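PDB 5DYN: putative peptidase from Bacteroides fragilis, which is a clostripain-family cysteine protease that activates the Bacteroides fragilis toxin. Local coordinates for the interface of chains A and B. Sequence-based numbering; all coordinates share one arbitrary frame. Chains: chain A, Putative peptidase; chain B, Putative peptidase.

Contact 1: the interface of chains A and B. Residues chain A 95, 99, 113, 115; chain B 10, 15, 18-19, 28.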
loop_
_atom_site.group_PDB
_atom_site.type_symbol
_atom_site.label_atom_id
_atom_site.label_comp_id
_atom_site.label_asym_id
_atom_site.label_seq_id
_atom_site.Cartn_x
_atom_site.Cartn_y
_atom_site.Cartn_z
ATOM N N MET A 95 6.293 -10.271 -13.066
ATOM C CA MET A 95 6.850 -9.324 -12.107
ATOM C C MET A 95 8.251 -9.751 -11.677
ATOM O O MET A 95 9.143 -8.915 -11.538
ATOM C CB MET A 95 5.936 -9.188 -10.886
ATOM C CG MET A 95 6.513 -8.320 -9.782
ATOM S SD MET A 95 5.339 -7.937 -8.469
ATOM C CE MET A 95 4.423 -6.595 -9.219
ATOM N N ILE A 99 11.535 -7.503 -11.964
ATOM C CA ILE A 99 12.287 -7.253 -10.737
ATOM C C ILE A 99 13.742 -7.699 -10.880
ATOM O O ILE A 99 14.665 -6.953 -10.542
ATOM C CB ILE A 99 11.661 -7.973 -9.528
ATOM C CG1 ILE A 99 10.326 -7.333 -9.147
ATOM C CG2 ILE A 99 12.595 -7.919 -8.340
ATOM C CD1 ILE A 99 9.640 -8.029 -7.989
ATOM N N MET A 113 10.910 -0.174 -3.703
ATOM C CA MET A 113 10.000 -0.474 -4.798
ATOM C C MET A 113 8.674 0.251 -4.623
ATOM O O MET A 113 8.132 0.334 -3.517
ATOM C CB MET A 113 9.769 -1.983 -4.924
ATOM C CG MET A 113 9.240 -2.393 -6.295
ATOM S SD MET A 113 9.049 -4.169 -6.529
ATOM C CE MET A 113 10.643 -4.752 -5.976
ATOM N N PHE A 115 4.669 0.530 -5.931
ATOM C CA PHE A 115 3.611 -0.269 -6.531
ATOM C C PHE A 115 2.462 0.622 -6.986
ATOM O O PHE A 115 1.746 1.206 -6.170
ATOM C CB PHE A 115 3.138 -1.329 -5.541
ATOM C CG PHE A 115 4.207 -2.313 -5.165
ATOM C CD1 PHE A 115 5.088 -2.040 -4.128
ATOM C CD2 PHE A 115 4.348 -3.502 -5.862
ATOM C CE1 PHE A 115 6.080 -2.942 -3.785
ATOM C CE2 PHE A 115 5.338 -4.408 -5.522
ATOM C CZ PHE A 115 6.203 -4.127 -4.483
ATOM N N MET B 10 -3.529 -9.424 -9.067
ATOM C CA MET B 10 -2.520 -10.207 -8.370
ATOM C C MET B 10 -2.874 -10.420 -6.904
ATOM O O MET B 10 -2.988 -9.466 -6.133
ATOM C CB MET B 10 -1.144 -9.540 -8.482
ATOM C CG MET B 10 -0.009 -10.363 -7.875
ATOM S SD MET B 10 1.633 -9.724 -8.269
ATOM C CE MET B 10 1.365 -7.977 -7.993
ATOM N N LEU B 15 1.972 -11.956 -5.055
ATOM C CA LEU B 15 2.836 -10.782 -4.968
ATOM C C LEU B 15 4.047 -11.076 -4.088
ATOM O O LEU B 15 5.180 -10.761 -4.453
ATOM C CB LEU B 15 2.068 -9.575 -4.423
ATOM C CG LEU B 15 2.882 -8.330 -4.055
ATOM C CD1 LEU B 15 3.727 -7.842 -5.228
ATOM C CD2 LEU B 15 1.966 -7.216 -3.563
ATOM N N ALA B 18 6.490 -13.259 -5.785
ATOM C CA ALA B 18 7.230 -12.492 -6.780
ATOM C C ALA B 18 8.354 -11.667 -6.157
ATOM O O ALA B 18 9.439 -11.553 -6.728
ATOM C CB ALA B 18 6.283 -11.587 -7.553
ATOM N N LEU B 19 8.096 -11.093 -4.988
ATOM C CA LEU B 19 9.066 -10.212 -4.342
ATOM C C LEU B 19 10.232 -10.976 -3.711
ATOM O O LEU B 19 11.127 -10.373 -3.117
ATOM C CB LEU B 19 8.375 -9.350 -3.283
ATOM C CG LEU B 19 7.442 -8.260 -3.817
ATOM C CD1 LEU B 19 6.743 -7.527 -2.680
ATOM C CD2 LEU B 19 8.213 -7.283 -4.691
ATOM N N LEU B 28 8.331 -0.488 0.859
ATOM C CA LEU B 28 7.380 -0.938 -0.149
ATOM C C LEU B 28 6.268 0.098 -0.262
ATOM O O LEU B 28 5.312 0.085 0.513
ATOM C CB LEU B 28 6.803 -2.313 0.196
ATOM C CG LEU B 28 7.654 -3.541 -0.146
ATOM C CD1 LEU B 28 8.814 -3.695 0.824
ATOM C CD2 LEU B 28 6.798 -4.800 -0.166
#
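A:Phe115 and A:Met113 of chain A pack with B:Leu19 and B:Leu28 of chain B in a hydrophobic interface built on a shared beta-sheet, which probably holds the two chains together as one folded unit. A:Met113 and B:Leu28 form a parallel beta bridge, so strand 110-116 and strand 27-31 are neighbours in one sheet that runs across the chain boundary. The example illustrates how a two-chain enzyme of the clostripain family can keep a continuous core: chain A is an N-terminal piece of the natural protein, and chain B is probably a later piece of the same polypeptide.

On one side of the sheet, helix 92-105 of chain A meets helix 12-18 of chain B and the residue that follows it. B:Leu19 reaches both the strand and the helix of chain A through one methyl branch, CD2. B:Leu19 CD2 lies in the plane of the A:Phe115 ring and touches its edge, 3.7 Å from CZ. B:Leu19 CD2 also reaches the tip of A:Ile99, with CD1 3.7 Å away. The thioether sulfur SD of A:Met113 is likewise 3.7 Å from B:Leu19 CD2. The other branch, CD1, rests near the same ring atom. B:Leu28 and B:Leu15 are both offset to the same side of the ring, at its CE1 and CE2 margins. B:Leu28 runs alongside A:Phe115 in the same direction with CG 4.0 Å from CE1, and B:Leu15 CD1 approaches A:Phe115 CE2 at 3.8 Å.

B:Leu15 CD1 touches both the ring and A:Met95, and is 3.6 Å from the sulfur SD of A:Met95. The A:Met95 chain leaves helix 92-105 stretched out, passes along B:Ala18 CB, and turns only at its third torsion (chi3 -81°). That final bend delivers its methyl to B:Met10, whose chain crosses it at about a right angle, with the two CE methyls 3.6 Å apart.

Contact 2: the interface of chains A and B. Residues chain A 38, 41-42; chain B 65-66.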
loop_
_atom_site.group_PDB
_atom_site.type_symbol
_atom_site.label_atom_id
_atom_site.label_comp_id
_atom_site.label_asym_id
_atom_site.label_seq_id
_atom_site.Cartn_x
_atom_site.Cartn_y
_atom_site.Cartn_z
ATOM N N GLU A 38 6.059 13.649 -13.711
ATOM C CA GLU A 38 6.386 14.148 -12.380
ATOM C C GLU A 38 7.658 13.491 -11.849
ATOM O O GLU A 38 8.421 14.102 -11.102
ATOM C CB GLU A 38 5.230 13.904 -11.414
ATOM C CG GLU A 38 4.000 14.749 -11.680
ATOM C CD GLU A 38 2.841 14.376 -10.777
ATOM O OE1 GLU A 38 3.061 13.627 -9.800
ATOM O OE2 GLU A 38 1.707 14.821 -11.047
ATOM N N GLU A 41 10.649 15.217 -13.505
ATOM C CA GLU A 41 10.793 16.496 -12.825
ATOM C C GLU A 41 11.442 16.331 -11.453
ATOM O O GLU A 41 12.326 17.100 -11.078
ATOM C CB GLU A 41 9.428 17.168 -12.693
ATOM C CG GLU A 41 9.395 18.369 -11.772
ATOM C CD GLU A 41 8.090 19.132 -11.881
ATOM O OE1 GLU A 41 7.214 18.694 -12.659
ATOM O OE2 GLU A 41 7.938 20.162 -11.187
ATOM N N GLY A 42 11.003 15.321 -10.707
ATOM C CA GLY A 42 11.560 15.053 -9.392
ATOM C C GLY A 42 12.970 14.505 -9.488
ATOM O O GLY A 42 13.795 14.705 -8.597
ATOM N N TYR B 65 5.076 12.930 -7.415
ATOM C CA TYR B 65 6.380 12.334 -7.688
ATOM C C TYR B 65 7.470 13.366 -7.968
ATOM O O TYR B 65 8.643 13.015 -8.073
ATOM C CB TYR B 65 6.274 11.350 -8.859
ATOM C CG TYR B 65 5.562 10.065 -8.493
ATOM C CD1 TYR B 65 6.213 9.071 -7.770
ATOM C CD2 TYR B 65 4.241 9.847 -8.862
ATOM C CE1 TYR B 65 5.569 7.899 -7.424
ATOM C CE2 TYR B 65 3.589 8.674 -8.522
ATOM C CZ TYR B 65 4.258 7.704 -7.803
ATOM O OH TYR B 65 3.617 6.534 -7.459
ATOM N N GLN B 66 7.093 14.636 -8.077
ATOM C CA GLN B 66 8.087 15.692 -8.208
ATOM C C GLN B 66 8.807 15.895 -6.874
ATOM O O GLN B 66 9.954 16.335 -6.841
ATOM C CB GLN B 66 7.449 17.001 -8.685
ATOM C CG GLN B 66 6.386 17.570 -7.765
ATOM C CD GLN B 66 4.984 17.144 -8.152
ATOM O OE1 GLN B 66 4.779 16.067 -8.710
ATOM N NE2 GLN B 66 4.009 17.993 -7.859
#
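Over one face of the A:Glu38 carboxylate lies the amide end of B:Gln66, modelled with OE1 inward and 3.3 Å from the carboxylate carbon CD. The backbone N-H of B:Tyr65 arrives on the anti side of A:Glu38 OE1, tilted 21° out of the plane towards the face the amide covers. The carboxylate and amide planes stand 82° apart. A:Glu41 presents a face too: the methylene CB of B:Gln66 lies over its carboxylate, 3.9 Å from CD.

A polar link resembles a helix cap supplied by the other chain. B:Tyr65 N, at the start of helix 65-72, donates a hydrogen bond of 3.2 Å to A:Glu38 OE1. The positive end of that helix probably favours the carboxylate electrostatically, as may the sodium ion bound at A:Asp35 and A:Glu38. The CB atoms of A:Glu38 and B:Tyr65 pack at 3.8 Å.

B:Gln66 is folded back rather than extended. Its CG stands between the backbone N and the carbonyl carbon, and a bend at the second torsion (chi2 -94°) swings the amide over A:Glu38. As modelled, B:Gln66 OE1 and A:Glu38 OE1 are 3.2 Å apart, an unfavourable meeting of two acceptors; turning the amide over would offer NE2 instead, so the modelled orientation is doubtful. Close by, near the end of helix 29-43, A:Gly42 has no side chain to hold the chains apart, and its CA lies 3.7 Å from CA of B:Gln66.

Some 22 Å separate the C-alpha centres of contact 1 and contact 2, and the two share no residue or secondary-structure element. Contact 1 engages helix 92-105 and strand 110-116 of chain A, whereas contact 2 uses helix 29-43; on chain B the second patch is confined to the start of helix 65-72. Chain B therefore grips chain A at well-separated points, through an apolar core at the shared sheet and a more polar helix-to-helix meeting elsewhere. Such spacing should limit rocking between the chains, and probably helps keep the two pieces together as one working protease.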